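Local structure of putative transcriptional regulator, sugar-binding family (Arthrobacter aurescens, 3NZE) at residues Ala58-Ala63 / Arg150-Phe156; Val117-Pro121 / Ile144-Gln148; Val192-Phe197 / Ser212-His217. The protein probably acts as a transcriptional regulator of the SorC family that binds DNA and a sugar effector, of which this construct is the sugar-binding part. Where two conformers were deposited one is given. Numbering follows the deposited sequence.

Interaction 1 (Ala58-Ala63 / Arg150-Phe156)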
loop_
_atom_site.group_PDB
_atom_site.type_symbol
_atom_site.label_atom_id
_atom_site.label_comp_id
_atom_site.label_asym_id
_atom_site.label_seq_id
_atom_site.Cartn_x
_atom_site.Cartn_y
_atom_site.Cartn_z
ATOM N N ALA A 58 7.309 -18.222 -4.677
ATOM C CA ALA A 58 6.893 -17.205 -3.718
ATOM C C ALA A 58 5.493 -16.699 -4.020
ATOM O O ALA A 58 5.014 -16.789 -5.148
ATOM C CB ALA A 58 7.875 -16.041 -3.726
ATOM N N ILE A 59 4.844 -16.161 -3.001
ATOM C CA ILE A 59 3.547 -15.522 -3.170
ATOM C C ILE A 59 3.715 -14.044 -2.863
ATOM O O ILE A 59 4.079 -13.669 -1.747
ATOM C CB ILE A 59 2.478 -16.166 -2.268
ATOM C CG1 ILE A 59 2.245 -17.619 -2.705
ATOM C CG2 ILE A 59 1.173 -15.373 -2.311
ATOM C CD1 ILE A 59 1.452 -18.438 -1.721
ATOM N N ILE A 60 3.499 -13.211 -3.875
ATOM C CA ILE A 60 3.704 -11.778 -3.740
ATOM C C ILE A 60 2.362 -11.056 -3.662
ATOM O O ILE A 60 1.609 -11.025 -4.646
ATOM C CB ILE A 60 4.473 -11.208 -4.941
ATOM C CG1 ILE A 60 5.735 -12.031 -5.232
ATOM C CG2 ILE A 60 4.788 -9.733 -4.717
ATOM C CD1 ILE A 60 6.626 -12.204 -4.049
ATOM N N GLY A 61 2.085 -10.455 -2.506
ATOM C CA GLY A 61 0.864 -9.696 -2.305
ATOM C C GLY A 61 1.014 -8.249 -2.749
ATOM O O GLY A 61 1.963 -7.566 -2.359
ATOM N N VAL A 62 0.086 -7.785 -3.585
ATOM C CA VAL A 62 0.102 -6.401 -4.055
ATOM C C VAL A 62 -1.208 -5.717 -3.698
ATOM O O VAL A 62 -2.285 -6.169 -4.102
ATOM C CB VAL A 62 0.251 -6.331 -5.596
ATOM C CG1 VAL A 62 0.157 -4.892 -6.085
ATOM C CG2 VAL A 62 1.571 -6.970 -6.044
ATOM N N ALA A 63 -1.129 -4.623 -2.955
ATOM C CA ALA A 63 -2.305 -3.807 -2.711
ATOM C C ALA A 63 -2.282 -2.730 -3.786
ATOM O O ALA A 63 -1.392 -1.882 -3.794
ATOM C CB ALA A 63 -2.253 -3.191 -1.319
ATOM N N ARG A 150 -0.850 -16.695 2.882
ATOM C CA ARG A 150 0.440 -17.338 2.659
ATOM C C ARG A 150 1.481 -16.419 2.019
ATOM O O ARG A 150 2.554 -16.880 1.641
ATOM C CB ARG A 150 0.274 -18.570 1.765
ATOM C CG ARG A 150 -0.555 -19.706 2.358
ATOM C CD ARG A 150 -0.992 -20.683 1.249
ATOM N NE ARG A 150 0.161 -21.243 0.551
ATOM C CZ ARG A 150 0.131 -21.770 -0.670
ATOM N NH1 ARG A 150 -1.002 -21.817 -1.354
ATOM N NH2 ARG A 150 1.248 -22.247 -1.213
HETATM N N MSE A 151 1.182 -15.130 1.865
HETATM C CA MSE A 151 2.119 -14.276 1.129
HETATM C C MSE A 151 3.510 -14.170 1.774
HETATM O O MSE A 151 3.644 -14.138 2.998
HETATM C CB MSE A 151 1.550 -12.881 0.873
HETATM C CG MSE A 151 1.398 -12.035 2.100
HETATM SE SE MSE A 151 0.621 -10.317 1.600
HETATM C CE MSE A 151 -0.908 -10.359 2.810
ATOM N N SER A 152 4.522 -14.119 0.919
ATOM C CA SER A 152 5.919 -14.019 1.349
ATOM C C SER A 152 6.301 -12.552 1.518
ATOM O O SER A 152 7.029 -12.186 2.451
ATOM C CB SER A 152 6.846 -14.657 0.307
ATOM O OG SER A 152 6.256 -15.781 -0.332
ATOM N N ILE A 153 5.830 -11.726 0.590
ATOM C CA ILE A 153 6.064 -10.285 0.658
ATOM C C ILE A 153 4.781 -9.518 0.343
ATOM O O ILE A 153 3.864 -10.038 -0.313
ATOM C CB ILE A 153 7.236 -9.800 -0.259
ATOM C CG1 ILE A 153 6.824 -9.738 -1.729
ATOM C CG2 ILE A 153 8.491 -10.662 -0.061
ATOM C CD1 ILE A 153 7.946 -9.229 -2.649
ATOM N N ALA A 154 4.688 -8.297 0.864
ATOM C CA ALA A 154 3.529 -7.434 0.612
ATOM C C ALA A 154 4.061 -6.116 0.093
ATOM O O ALA A 154 5.063 -5.625 0.591
ATOM C CB ALA A 154 2.734 -7.201 1.894
ATOM N N ILE A 155 3.403 -5.546 -0.911
ATOM C CA ILE A 155 3.839 -4.267 -1.461
ATOM C C ILE A 155 2.657 -3.337 -1.484
ATOM O O ILE A 155 1.600 -3.701 -1.999
ATOM C CB ILE A 155 4.362 -4.411 -2.904
ATOM C CG1 ILE A 155 5.371 -5.558 -2.998
ATOM C CG2 ILE A 155 4.992 -3.095 -3.373
ATOM C CD1 ILE A 155 5.775 -5.928 -4.427
ATOM N N PHE A 156 2.828 -2.135 -0.947
ATOM C CA PHE A 156 1.694 -1.230 -0.782
ATOM C C PHE A 156 2.087 0.228 -0.651
ATOM O O PHE A 156 3.183 0.557 -0.193
ATOM C CB PHE A 156 0.848 -1.619 0.437
ATOM C CG PHE A 156 1.642 -1.778 1.719
ATOM C CD1 PHE A 156 1.899 -0.688 2.542
ATOM C CD2 PHE A 156 2.112 -3.024 2.091
ATOM C CE1 PHE A 156 2.616 -0.842 3.730
ATOM C CE2 PHE A 156 2.829 -3.192 3.282
ATOM C CZ PHE A 156 3.077 -2.097 4.100
#
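Two neighbouring parallel strands, 59-62 and 153-156, meet here inside the mixed sheet of a Rossmann-like domain. Gly61 N donates to Ile153 O (2.9 Å), Ile155 N to Gly61 O (2.9 Å) and Ala63 N to Ile155 O (3.0 Å). The pairing begins before the second strand does. Ser152 N gives a 2.7 Å bond to Ile59 O, and Ser152 OG, with chi1 at -34°, accepts from Ile59 N at 3.0 Å. Ile60, Val62, Ile153 and Ile155 share one face of the sheet. Ile60 is m,m, which brings its CD1 to 3.4 Å from CG1 of Ile153, a p,t rotamer. Ile60 CG2 lies 3.9 Å from Ile155 CD1. Phe109 of helix 99-113 covers Val62 and Ile155. On the other face a CB on Gly61 would clash with the selenium of Met151, a selenomethionine whose p rotamer places SE 4.0 Å from Gly61 CA. At the exposed end, Ile59 CD1 lies over one face of the Arg150 guanidinium and touches Arg150 CB at 3.7 Å.

Interaction 2 (Val117-Pro121 / Ile144-Gln148); sequences VEQFP and ILDLQ
This is strand-to-helix packing in an alpha/beta sheet domain: the end of strand 116-118 and the loop after it lie against helix 139-149. No hydrogen bond joins the two segments. Residues 117-118 are extended, and 119 and 120 keep beta-region angles (-98/169 and -118/107) as the chain leaves the sheet. Residues 144-148 are regular helix, with Gln148 N bonded to Ile144 O at 2.9 Å. The closest CA pair is Phe120 and Ile144, 6.4 Å apart. Glu118 points its CB toward the helix. Its chi1 (m) sets CG 3.5 Å from Leu147 CD1; chi2 (m) then directs the carboxylate, whose OE2 forms a salt bridge with Arg116. Glu118 is also a calcium ligand in a structure of this protein, but no calcium is bound here. Gln119 turns its CB away and its NE2 bonds to Gln87 OE1; its backbone O is 3.4 Å from Ile144 CD1. Phe120 (chi1 -162°, t) brings its ring against Ile144, Leu145 and Gln148. Its CD1 meets Ile144 CG2 at 3.5 Å and its CZ meets Leu145 CD2 at 3.8 Å. Pro121 CD touches Ile144 CG1 at 4.2 Å. Ile144 (m,m) thus packs along the segment from Glu118 to Pro121. Gln148 (m,t) donates through NE2 to Gln87 O, and the same NE2 lies over one face of the Phe120 ring, 3.7 Å from CE2.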
loop_
_atom_site.group_PDB
_atom_site.type_symbol
_atom_site.label_atom_id
_atom_site.label_comp_id
_atom_site.label_asym_id
_atom_site.label_seq_id
_atom_site.Cartn_x
_atom_site.Cartn_y
_atom_site.Cartn_z
ATOM N N VAL A 117 -0.946 -14.750 -12.115
ATOM C CA VAL A 117 -1.736 -13.703 -11.489
ATOM C C VAL A 117 -3.010 -14.267 -10.853
ATOM O O VAL A 117 -3.765 -14.996 -11.491
ATOM C CB VAL A 117 -2.112 -12.613 -12.512
ATOM C CG1 VAL A 117 -3.112 -11.644 -11.920
ATOM C CG2 VAL A 117 -0.860 -11.878 -12.991
ATOM N N GLU A 118 -3.244 -13.925 -9.590
ATOM C CA GLU A 118 -4.482 -14.301 -8.918
ATOM C C GLU A 118 -5.247 -13.071 -8.453
ATOM O O GLU A 118 -4.824 -12.354 -7.544
ATOM C CB GLU A 118 -4.208 -15.219 -7.729
ATOM C CG GLU A 118 -3.639 -16.587 -8.120
ATOM C CD GLU A 118 -4.685 -17.516 -8.721
ATOM O OE1 GLU A 118 -5.889 -17.176 -8.684
ATOM O OE2 GLU A 118 -4.300 -18.594 -9.221
ATOM N N GLN A 119 -6.391 -12.833 -9.073
ATOM C CA GLN A 119 -7.189 -11.668 -8.726
ATOM C C GLN A 119 -8.320 -11.971 -7.756
ATOM O O GLN A 119 -8.651 -13.128 -7.485
ATOM C CB GLN A 119 -7.699 -10.968 -9.988
ATOM C CG GLN A 119 -6.541 -10.395 -10.780
ATOM C CD GLN A 119 -6.948 -9.306 -11.733
ATOM O OE1 GLN A 119 -6.859 -9.481 -12.944
ATOM N NE2 GLN A 119 -7.387 -8.162 -11.193
ATOM N N PHE A 120 -8.919 -10.898 -7.255
ATOM C CA PHE A 120 -9.791 -10.928 -6.090
ATOM C C PHE A 120 -11.166 -10.464 -6.587
ATOM O O PHE A 120 -11.347 -9.283 -6.871
ATOM C CB PHE A 120 -9.206 -9.932 -5.078
ATOM C CG PHE A 120 -9.687 -10.100 -3.651
ATOM C CD1 PHE A 120 -10.264 -11.276 -3.205
ATOM C CD2 PHE A 120 -9.521 -9.064 -2.746
ATOM C CE1 PHE A 120 -10.685 -11.403 -1.879
ATOM C CE2 PHE A 120 -9.940 -9.176 -1.437
ATOM C CZ PHE A 120 -10.518 -10.348 -0.995
ATOM N N PRO A 121 -12.133 -11.394 -6.711
ATOM C CA PRO A 121 -13.397 -11.045 -7.385
ATOM C C PRO A 121 -14.382 -10.329 -6.461
ATOM O O PRO A 121 -15.503 -10.800 -6.257
ATOM C CB PRO A 121 -13.953 -12.411 -7.793
ATOM C CG PRO A 121 -13.481 -13.316 -6.715
ATOM C CD PRO A 121 -12.069 -12.831 -6.392
ATOM N N ILE A 144 -9.028 -17.007 -2.356
ATOM C CA ILE A 144 -8.088 -15.900 -2.463
ATOM C C ILE A 144 -7.598 -15.440 -1.084
ATOM O O ILE A 144 -6.413 -15.153 -0.915
ATOM C CB ILE A 144 -8.684 -14.717 -3.248
ATOM C CG1 ILE A 144 -9.053 -15.177 -4.661
ATOM C CG2 ILE A 144 -7.679 -13.565 -3.320
ATOM C CD1 ILE A 144 -7.876 -15.729 -5.446
ATOM N N LEU A 145 -8.497 -15.375 -0.104
ATOM C CA LEU A 145 -8.095 -15.046 1.254
ATOM C C LEU A 145 -7.004 -16.006 1.720
ATOM O O LEU A 145 -6.072 -15.606 2.416
ATOM C CB LEU A 145 -9.296 -15.076 2.210
ATOM C CG LEU A 145 -10.388 -14.041 1.916
ATOM C CD1 LEU A 145 -11.579 -14.209 2.845
ATOM C CD2 LEU A 145 -9.816 -12.617 2.000
ATOM N N ASP A 146 -7.114 -17.272 1.320
ATOM C CA ASP A 146 -6.148 -18.292 1.729
ATOM C C ASP A 146 -4.771 -18.031 1.115
ATOM O O ASP A 146 -3.735 -18.233 1.766
ATOM C CB ASP A 146 -6.633 -19.693 1.341
ATOM C CG ASP A 146 -7.841 -20.151 2.150
ATOM O OD1 ASP A 146 -8.151 -19.539 3.193
ATOM O OD2 ASP A 146 -8.482 -21.142 1.735
ATOM N N LEU A 147 -4.766 -17.595 -0.139
ATOM C CA LEU A 147 -3.521 -17.257 -0.826
ATOM C C LEU A 147 -2.875 -16.050 -0.172
ATOM O O LEU A 147 -1.666 -16.016 0.034
ATOM C CB LEU A 147 -3.772 -16.947 -2.306
ATOM C CG LEU A 147 -3.552 -18.081 -3.298
ATOM C CD1 LEU A 147 -3.787 -17.578 -4.728
ATOM C CD2 LEU A 147 -2.149 -18.644 -3.150
ATOM N N GLN A 148 -3.693 -15.046 0.135
ATOM C CA GLN A 148 -3.197 -13.846 0.791
ATOM C C GLN A 148 -2.509 -14.211 2.099
ATOM O O GLN A 148 -1.481 -13.633 2.436
ATOM C CB GLN A 148 -4.334 -12.861 1.058
ATOM C CG GLN A 148 -4.861 -12.168 -0.198
ATOM C CD GLN A 148 -6.100 -11.335 0.078
ATOM O OE1 GLN A 148 -6.592 -11.303 1.197
ATOM N NE2 GLN A 148 -6.616 -10.659 -0.956
#

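Interaction 3 (Val192-Phe197 / Ser212-His217); sequences VATVFF and STGPSH
A type I' beta hairpin turn, Val192 to Val195, packs here against the loop that leads into helix 217-221. Ala193 (58/31) and Thr194 (73/12) both have left-handed backbone angles. Val192 N bonds to Val195 O at 3.1 Å and Val195 N to Val192 O at 2.9 Å. Thr194 (p) returns its OG1 to Ala193 O at 2.6 Å. In the facing loop Ser212 (t) forms an ST turn: its OG accepts from Gly214 N at 3.2 Å and donates to Thr194 O at 2.8 Å. Gly214 CA is 5.2 Å from Ala193 CA and makes a CA-H...O contact with Ala193 O at 3.4 Å; a CB there would clash with that oxygen. Ala193 CB rests on Pro215 CD at 3.9 Å. His217 (m) donates from NE2 to Val195 O at 3.1 Å, and Val195 CG1 sits over its ring face, 3.8 Å from the centroid. Two waters complete the joint. One donates to Val192 O (3.0 Å) and Pro215 O (2.8 Å). The other donates to Thr194 OG1 (2.6 Å) and accepts from Thr213 N (2.7 Å). Thr213 OG1 accepts from Gly90 N. Ser216 is the N-cap of helix 217-221, its OG taking Gln219 N. The turn links antiparallel strands 188-192 and 195-198, and packs the hairpin on the start of helix 217-221, with Phe197 bonded through its backbone to Val189.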
loop_
_atom_site.group_PDB
_atom_site.type_symbol
_atom_site.label_atom_id
_atom_site.label_comp_id
_atom_site.label_asym_id
_atom_site.label_seq_id
_atom_site.Cartn_x
_atom_site.Cartn_y
_atom_site.Cartn_z
ATOM N N VAL A 192 -3.818 1.235 4.804
ATOM C CA VAL A 192 -3.069 0.394 3.896
ATOM C C VAL A 192 -4.035 -0.649 3.378
ATOM O O VAL A 192 -4.727 -1.309 4.163
ATOM C CB VAL A 192 -1.904 -0.289 4.608
ATOM C CG1 VAL A 192 -1.423 -1.478 3.789
ATOM C CG2 VAL A 192 -0.781 0.718 4.819
ATOM N N ALA A 193 -4.100 -0.781 2.054
ATOM C CA ALA A 193 -4.978 -1.763 1.404
ATOM C C ALA A 193 -6.458 -1.590 1.780
ATOM O O ALA A 193 -7.227 -2.560 1.807
ATOM C CB ALA A 193 -4.494 -3.192 1.720
ATOM N N THR A 194 -6.836 -0.345 2.053
ATOM C CA THR A 194 -8.187 0.038 2.472
ATOM C C THR A 194 -8.546 -0.371 3.906
ATOM O O THR A 194 -9.708 -0.296 4.300
ATOM C CB THR A 194 -9.311 -0.372 1.452
ATOM O OG1 THR A 194 -9.667 -1.752 1.617
ATOM C CG2 THR A 194 -8.874 -0.094 0.020
ATOM N N VAL A 195 -7.547 -0.786 4.691
ATOM C CA VAL A 195 -7.750 -1.025 6.119
ATOM C C VAL A 195 -7.164 0.151 6.897
ATOM O O VAL A 195 -5.968 0.428 6.816
ATOM C CB VAL A 195 -7.103 -2.338 6.610
ATOM C CG1 VAL A 195 -7.444 -2.598 8.088
ATOM C CG2 VAL A 195 -7.549 -3.520 5.759
ATOM N N PHE A 196 -8.019 0.845 7.631
ATOM C CA PHE A 196 -7.668 2.118 8.248
ATOM C C PHE A 196 -7.021 1.983 9.616
ATOM O O PHE A 196 -7.205 0.975 10.314
ATOM C CB PHE A 196 -8.926 2.978 8.353
ATOM C CG PHE A 196 -9.537 3.302 7.015
ATOM C CD1 PHE A 196 -9.210 4.478 6.370
ATOM C CD2 PHE A 196 -10.413 2.417 6.401
ATOM C CE1 PHE A 196 -9.751 4.780 5.121
ATOM C CE2 PHE A 196 -10.966 2.711 5.157
ATOM C CZ PHE A 196 -10.631 3.897 4.520
ATOM N N PHE A 197 -6.254 3.005 9.992
ATOM C CA PHE A 197 -5.609 3.042 11.310
ATOM C C PHE A 197 -5.570 4.461 11.873
ATOM O O PHE A 197 -5.748 5.435 11.133
ATOM C CB PHE A 197 -4.194 2.493 11.205
ATOM C CG PHE A 197 -3.418 3.057 10.053
ATOM C CD1 PHE A 197 -2.955 4.363 10.085
ATOM C CD2 PHE A 197 -3.179 2.289 8.920
ATOM C CE1 PHE A 197 -2.238 4.896 9.021
ATOM C CE2 PHE A 197 -2.471 2.813 7.841
ATOM C CZ PHE A 197 -1.998 4.126 7.896
ATOM N N SER A 212 -14.063 -3.182 4.735
ATOM C CA SER A 212 -12.853 -3.273 3.931
ATOM C C SER A 212 -12.638 -4.652 3.310
ATOM O O SER A 212 -13.032 -5.667 3.883
ATOM C CB SER A 212 -11.625 -2.871 4.746
ATOM O OG SER A 212 -10.472 -2.930 3.914
ATOM N N THR A 213 -11.994 -4.679 2.142
ATOM C CA THR A 213 -11.635 -5.937 1.495
ATOM C C THR A 213 -10.191 -6.379 1.753
ATOM O O THR A 213 -9.801 -7.472 1.343
ATOM C CB THR A 213 -11.859 -5.883 -0.051
ATOM O OG1 THR A 213 -10.893 -5.020 -0.660
ATOM C CG2 THR A 213 -13.269 -5.389 -0.384
ATOM N N GLY A 214 -9.404 -5.546 2.433
ATOM C CA GLY A 214 -7.980 -5.823 2.591
ATOM C C GLY A 214 -7.617 -6.673 3.807
ATOM O O GLY A 214 -8.449 -6.898 4.683
ATOM N N PRO A 215 -6.372 -7.170 3.846
ATOM C CA PRO A 215 -5.860 -8.004 4.945
ATOM C C PRO A 215 -5.775 -7.214 6.245
ATOM O O PRO A 215 -5.551 -6.001 6.218
ATOM C CB PRO A 215 -4.434 -8.361 4.491
ATOM C CG PRO A 215 -4.369 -7.996 3.038
ATOM C CD PRO A 215 -5.330 -6.874 2.851
ATOM N N SER A 216 -5.921 -7.892 7.377
ATOM C CA SER A 216 -5.794 -7.206 8.659
ATOM C C SER A 216 -4.361 -6.770 8.848
ATOM O O SER A 216 -3.436 -7.333 8.258
ATOM C CB SER A 216 -6.201 -8.101 9.829
ATOM O OG SER A 216 -5.270 -9.157 10.002
ATOM N N HIS A 217 -4.176 -5.765 9.689
ATOM C CA HIS A 217 -2.831 -5.324 10.018
ATOM C C HIS A 217 -2.062 -6.429 10.745
ATOM O O HIS A 217 -0.868 -6.599 10.517
ATOM C CB HIS A 217 -2.874 -4.006 10.793
ATOM C CG HIS A 217 -3.449 -2.876 9.988
ATOM N ND1 HIS A 217 -3.893 -1.700 10.552
ATOM C CD2 HIS A 217 -3.663 -2.758 8.655
ATOM C CE1 HIS A 217 -4.350 -0.901 9.601
ATOM N NE2 HIS A 217 -4.222 -1.520 8.440
HETATM O O HOH W 1 -3.876 -3.839 5.479
HETATM O O HOH W 2 -11.574 -2.758 0.235
#

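How the interactions relate
Interactions 1 and 3 are buried, while interaction 2 is only partly so. All three reach the same mixed sheet. Interaction 1 is strand pairing held by backbone bonds. Interaction 2 is helix packing on a strand end, through side chains and without a bond between its segments. Interaction 3 relies on side-chain-to-backbone bonds and water around a turn. Interaction 2 is nested within the chain loop that interaction 1 closes, and strand 153-160 follows helix 139-149 in the chain, after a short loop. Ile59 CG2 lies 3.7 Å from Leu147 O. Interaction 3 meets both others: Val192 CG1 is 3.6 Å from Phe156 CD1, and Thr213 O is 3.3 Å from Phe120 CE2.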